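Local coordinates for putative peptidyl-arginine deiminase family protein (Campylobacter jejuni subsp. jejuni serotype O:2, PDB 6B10), which probably hydrolyses agmatine to N-carbamoylputrescine as an agmatine deiminase, a step in polyamine biosynthesis, at residues Gly155-Ser161 against Leu188-Leu194; Leu280-Lys286 against Ile306-Arg312. All coordinates share one frame; numbering follows the deposited sequence.

Interaction 1 (Gly155-Ser161 against Leu188-Leu194); sequences GVMLTSS and LKQIIWL
Gly155 O takes two backbone N-H groups of the opposite segment, Lys189 N at 2.8 Å and the longer Gln190 N at 3.2 Å, where the second strand begins. Val156 lies alongside Gln190, and its CG1, anti to the backbone N (chi1 -172°), reaches Ile192 CD1 at 3.8 Å. On the other face Met157 runs beside Ile191; the chain bends only at chi3 (78°), which swings CE across to Ile191, 3.9 Å from its CD1, while its CB touches Leu188 CD1. Met157 bonds to strand 190-194 through both its N, to Gln190 O, and its O, from Ile192 N. Leu158 CD1 rests against CG2 of Ile192, 3.6 Å away. Thr159 lays CG2 over one face of the Trp193 indole, a CH-pi contact 4.0 Å from the centroid of the six-membered ring, and Ile191 CG2 shares that face; Thr159 OG1 bonds to Ser148 O and Trp193 NE1 to Asp179. Ser160 is the N-cap of the following helix, its OG bonded to His162 N, and Ser161 N ends the ladder on Leu194 O. Parallel neighbours with helices 161-167 and 175-186 between them are consistent with a beta-alpha-beta crossover of the pentein alpha/beta-propeller fold.

Interaction 2 (Leu280-Lys286 against Ile306-Arg312); sequences LIVPFYK and IIGVDAR
Phe284 lays its ring flat over the backbone of Gly308, whose CA stands 3.5 Å from the ring centroid and only 7° off the normal, a CH-pi contact. With no side chain on Gly308, its CA comes up directly under the centre of the phenyl. On the same face Val282 CG2 meets Ile306 CG2 obliquely, and Leu280 runs beside Ile306, its CB 4.0 Å from Ile306 CG1; Leu297 of helix 289-300 touches both Leu280 and Val282. That helix links the two parallel strands into a beta-alpha-beta unit, whose backbone ladder continues through Leu280 O with Ile307 N to Phe284 O with Ala311 N. On the other face Ile281 CG2 abuts Val309 CG2 at 3.6 Å, with Val50 of helix 37-52 against both. Ala311 CB touches both Pro283 CB and Tyr285 CE1, while Tyr285 OH bonds to Thr269 O. At the C-terminal ends of the strands, Arg312 grips Asp310 side-on, NE to OD1 at 3.0 Å and NH2 to OD2 at 2.9 Å, both on the syn side of the carboxylate. Lys286 crosses both side chains at about a right angle: CG lies over one guanidinium face, and bends at chi2 (-58°) and chi4 bring NZ into a long salt bridge with Asp310 OD2, 3.8 Å away.

Both contacts pair parallel strands at one edge of a three-stranded mixed sheet whose third strand is antiparallel, but they lie on opposite sides of the chain's centre, with centres about 27 Å apart and nearest atoms about 14 Å apart. In each, most touching residues are buried or partly exposed and a lysine is the one exposed residue: Lys189 near the start of the second segment in interaction 1, Lys286 at the end of the first in interaction 2. Two helices separate the strands of interaction 1, one those of interaction 2. Across the segments a salt bridge occurs only in interaction 2, and it is long; interaction 1 meets charge outside its segments, where Lys175 lies against Trp193.

Interaction 1 (Gly155-Ser161 against Leu188-Leu194)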
# COMPACT_ATOMS: atom_id res chain seq x y z
N GLY A 155 16.03 -0.25 -8.13
CA GLY A 155 15.79 0.63 -9.26
C GLY A 155 14.65 0.22 -10.16
O GLY A 155 14.41 0.86 -11.18
N VAL A 156 13.94 -0.84 -9.79
CA VAL A 156 12.82 -1.29 -10.60
C VAL A 156 11.51 -0.91 -9.91
O VAL A 156 11.38 -1.03 -8.69
CB VAL A 156 12.86 -2.82 -10.85
CG1 VAL A 156 11.78 -3.23 -11.84
CG2 VAL A 156 14.23 -3.24 -11.37
N MET A 157 10.54 -0.47 -10.71
CA MET A 157 9.21 -0.15 -10.21
C MET A 157 8.15 -0.86 -11.04
O MET A 157 8.26 -0.96 -12.26
CB MET A 157 8.94 1.36 -10.24
CG MET A 157 7.59 1.75 -9.64
SD MET A 157 7.25 3.52 -9.74
CE MET A 157 6.75 3.65 -11.46
N LEU A 158 7.10 -1.31 -10.36
CA LEU A 158 6.00 -2.03 -10.97
C LEU A 158 4.80 -1.09 -10.94
O LEU A 158 4.57 -0.39 -9.96
CB LEU A 158 5.75 -3.29 -10.13
CG LEU A 158 5.01 -4.51 -10.65
CD1 LEU A 158 5.57 -5.00 -11.98
CD2 LEU A 158 5.07 -5.61 -9.60
N THR A 159 4.05 -1.05 -12.04
CA THR A 159 2.86 -0.20 -12.12
C THR A 159 1.92 -0.68 -13.22
O THR A 159 2.31 -1.49 -14.06
CB THR A 159 3.23 1.29 -12.34
OG1 THR A 159 2.09 2.12 -12.14
CG2 THR A 159 3.79 1.51 -13.74
N SER A 160 0.69 -0.19 -13.21
CA SER A 160 -0.29 -0.53 -14.24
C SER A 160 -0.45 0.61 -15.23
O SER A 160 -0.61 1.77 -14.84
CB SER A 160 -1.63 -0.87 -13.60
OG SER A 160 -2.64 -0.99 -14.59
N SER A 161 -0.43 0.27 -16.52
CA SER A 161 -0.68 1.23 -17.59
C SER A 161 -2.03 1.94 -17.46
O SER A 161 -2.18 3.09 -17.88
CB SER A 161 -0.63 0.52 -18.95
OG SER A 161 0.65 -0.04 -19.16
N LEU A 188 15.01 5.57 -10.86
CA LEU A 188 14.78 4.21 -11.35
C LEU A 188 15.60 3.90 -12.60
O LEU A 188 15.89 4.79 -13.38
CB LEU A 188 13.30 4.01 -11.64
CG LEU A 188 12.36 4.30 -10.48
CD1 LEU A 188 10.92 4.39 -10.95
CD2 LEU A 188 12.51 3.23 -9.41
N LYS A 189 15.96 2.63 -12.78
CA LYS A 189 16.52 2.17 -14.04
C LYS A 189 15.47 1.49 -14.92
O LYS A 189 15.67 1.37 -16.12
CB LYS A 189 17.72 1.24 -13.80
CG LYS A 189 17.40 -0.14 -13.24
CD LYS A 189 18.67 -0.77 -12.69
CE LYS A 189 18.45 -2.20 -12.25
NZ LYS A 189 19.55 -2.66 -11.35
N GLN A 190 14.34 1.07 -14.34
CA GLN A 190 13.34 0.32 -15.08
C GLN A 190 11.94 0.47 -14.50
O GLN A 190 11.76 0.46 -13.28
CB GLN A 190 13.73 -1.16 -15.11
CG GLN A 190 12.70 -2.09 -15.73
CD GLN A 190 13.16 -3.54 -15.79
OE1 GLN A 190 14.15 -3.93 -15.17
NE2 GLN A 190 12.42 -4.35 -16.53
N ILE A 191 10.95 0.60 -15.38
CA ILE A 191 9.54 0.53 -15.00
C ILE A 191 8.87 -0.58 -15.78
O ILE A 191 8.94 -0.62 -17.01
CB ILE A 191 8.79 1.85 -15.27
CG1 ILE A 191 9.38 2.97 -14.41
CG2 ILE A 191 7.31 1.67 -14.99
CD1 ILE A 191 8.79 4.34 -14.66
N ILE A 192 8.21 -1.47 -15.06
CA ILE A 192 7.41 -2.53 -15.65
C ILE A 192 5.97 -2.03 -15.70
O ILE A 192 5.33 -1.84 -14.66
CB ILE A 192 7.51 -3.83 -14.84
CG1 ILE A 192 8.96 -4.32 -14.86
CG2 ILE A 192 6.60 -4.90 -15.40
CD1 ILE A 192 9.28 -5.35 -13.80
N TRP A 193 5.48 -1.79 -16.91
CA TRP A 193 4.13 -1.32 -17.15
C TRP A 193 3.24 -2.51 -17.46
O TRP A 193 3.33 -3.09 -18.54
CB TRP A 193 4.12 -0.36 -18.34
CG TRP A 193 4.82 0.94 -18.11
CD1 TRP A 193 6.14 1.23 -18.35
CD2 TRP A 193 4.23 2.15 -17.63
NE1 TRP A 193 6.41 2.55 -18.02
CE2 TRP A 193 5.25 3.13 -17.58
CE3 TRP A 193 2.94 2.50 -17.23
CZ2 TRP A 193 5.01 4.43 -17.15
CZ3 TRP A 193 2.70 3.80 -16.79
CH2 TRP A 193 3.73 4.75 -16.76
N LEU A 194 2.38 -2.89 -16.51
CA LEU A 194 1.48 -4.02 -16.72
C LEU A 194 0.18 -3.60 -17.42
O LEU A 194 -0.54 -2.74 -16.93
CB LEU A 194 1.13 -4.71 -15.40
CG LEU A 194 2.18 -5.59 -14.74
CD1 LEU A 194 1.57 -6.21 -13.51
CD2 LEU A 194 2.71 -6.67 -15.67

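Interaction 2 (Leu280-Lys286 against Ile306-Arg312)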
# COMPACT_ATOMS: atom_id res chain seq x y z
N LEU A 280 4.99 -9.63 7.79
CA LEU A 280 4.18 -9.35 6.62
C LEU A 280 2.73 -9.61 7.02
O LEU A 280 2.37 -10.73 7.36
CB LEU A 280 4.58 -10.26 5.46
CG LEU A 280 3.69 -10.15 4.22
CD1 LEU A 280 3.72 -8.75 3.63
CD2 LEU A 280 4.10 -11.17 3.18
N ILE A 281 1.92 -8.56 6.98
CA ILE A 281 0.53 -8.68 7.40
C ILE A 281 -0.32 -8.90 6.16
O ILE A 281 -0.37 -8.06 5.27
CB ILE A 281 0.05 -7.42 8.16
CG1 ILE A 281 1.09 -6.96 9.19
CG2 ILE A 281 -1.29 -7.69 8.83
CD1 ILE A 281 1.49 -7.99 10.22
N VAL A 282 -0.99 -10.05 6.10
CA VAL A 282 -1.74 -10.44 4.90
C VAL A 282 -3.24 -10.41 5.17
O VAL A 282 -3.68 -10.79 6.25
CB VAL A 282 -1.30 -11.83 4.37
CG1 VAL A 282 0.17 -11.83 4.01
CG2 VAL A 282 -1.58 -12.95 5.37
N PRO A 283 -4.03 -9.97 4.18
CA PRO A 283 -5.48 -10.01 4.37
C PRO A 283 -6.01 -11.44 4.32
O PRO A 283 -5.60 -12.22 3.46
CB PRO A 283 -6.02 -9.18 3.20
CG PRO A 283 -4.95 -9.16 2.18
CD PRO A 283 -3.65 -9.42 2.87
N PHE A 284 -6.87 -11.78 5.27
CA PHE A 284 -7.61 -13.04 5.29
C PHE A 284 -9.07 -12.70 4.99
O PHE A 284 -9.57 -11.64 5.40
CB PHE A 284 -7.49 -13.72 6.66
CG PHE A 284 -6.30 -14.66 6.80
CD1 PHE A 284 -5.22 -14.63 5.91
CD2 PHE A 284 -6.27 -15.57 7.85
CE1 PHE A 284 -4.15 -15.51 6.07
CE2 PHE A 284 -5.20 -16.44 8.01
CZ PHE A 284 -4.14 -16.41 7.12
N TYR A 285 -9.74 -13.59 4.27
CA TYR A 285 -11.14 -13.39 3.87
C TYR A 285 -12.05 -14.56 4.27
O TYR A 285 -13.20 -14.66 3.81
CB TYR A 285 -11.20 -13.16 2.36
CG TYR A 285 -10.38 -11.96 1.89
CD1 TYR A 285 -10.76 -10.66 2.23
CD2 TYR A 285 -9.24 -12.13 1.10
CE1 TYR A 285 -10.02 -9.56 1.82
CE2 TYR A 285 -8.49 -11.03 0.68
CZ TYR A 285 -8.89 -9.75 1.03
OH TYR A 285 -8.15 -8.65 0.61
N LYS A 286 -11.54 -15.43 5.14
CA LYS A 286 -12.24 -16.65 5.58
C LYS A 286 -12.55 -17.59 4.41
O LYS A 286 -13.69 -18.02 4.21
CB LYS A 286 -13.50 -16.30 6.39
CG LYS A 286 -13.25 -15.36 7.57
CD LYS A 286 -12.24 -15.94 8.55
CE LYS A 286 -12.07 -15.08 9.80
NZ LYS A 286 -13.33 -14.93 10.58
N ILE A 306 4.46 -14.15 9.02
CA ILE A 306 3.33 -13.83 8.16
C ILE A 306 2.06 -13.97 9.00
O ILE A 306 1.80 -15.03 9.55
CB ILE A 306 3.27 -14.74 6.91
CG1 ILE A 306 4.19 -14.21 5.80
CG2 ILE A 306 1.86 -14.82 6.33
CD1 ILE A 306 5.66 -14.07 6.16
N ILE A 307 1.29 -12.89 9.12
CA ILE A 307 0.14 -12.88 10.02
C ILE A 307 -1.12 -12.45 9.28
O ILE A 307 -1.17 -11.37 8.70
CB ILE A 307 0.38 -11.94 11.23
CG1 ILE A 307 1.57 -12.44 12.06
CG2 ILE A 307 -0.87 -11.86 12.11
CD1 ILE A 307 2.13 -11.39 12.99
N GLY A 308 -2.14 -13.30 9.31
CA GLY A 308 -3.40 -13.02 8.64
C GLY A 308 -4.31 -12.15 9.48
O GLY A 308 -4.49 -12.41 10.66
N VAL A 309 -4.89 -11.12 8.87
CA VAL A 309 -5.85 -10.26 9.56
C VAL A 309 -7.11 -10.22 8.72
O VAL A 309 -7.07 -9.92 7.53
CB VAL A 309 -5.31 -8.82 9.73
CG1 VAL A 309 -6.41 -7.87 10.16
CG2 VAL A 309 -4.16 -8.81 10.73
N ASP A 310 -8.23 -10.54 9.36
CA ASP A 310 -9.53 -10.55 8.71
C ASP A 310 -9.78 -9.20 8.07
O ASP A 310 -9.88 -8.19 8.76
CB ASP A 310 -10.61 -10.88 9.75
CG ASP A 310 -11.99 -11.02 9.16
OD1 ASP A 310 -12.17 -10.90 7.94
OD2 ASP A 310 -12.93 -11.24 9.95
N ALA A 311 -9.87 -9.17 6.74
CA ALA A 311 -9.97 -7.91 5.99
C ALA A 311 -11.31 -7.70 5.30
O ALA A 311 -11.47 -6.77 4.51
CB ALA A 311 -8.85 -7.84 4.95
N ARG A 312 -12.29 -8.55 5.61
CA ARG A 312 -13.58 -8.53 4.92
C ARG A 312 -14.32 -7.20 5.01
O ARG A 312 -14.87 -6.72 4.02
CB ARG A 312 -14.48 -9.65 5.46
CG ARG A 312 -14.02 -11.04 5.08
CD ARG A 312 -14.90 -12.09 5.70
NE ARG A 312 -14.82 -12.03 7.16
CZ ARG A 312 -15.69 -12.61 7.98
NH1 ARG A 312 -16.71 -13.30 7.51
NH2 ARG A 312 -15.51 -12.50 9.29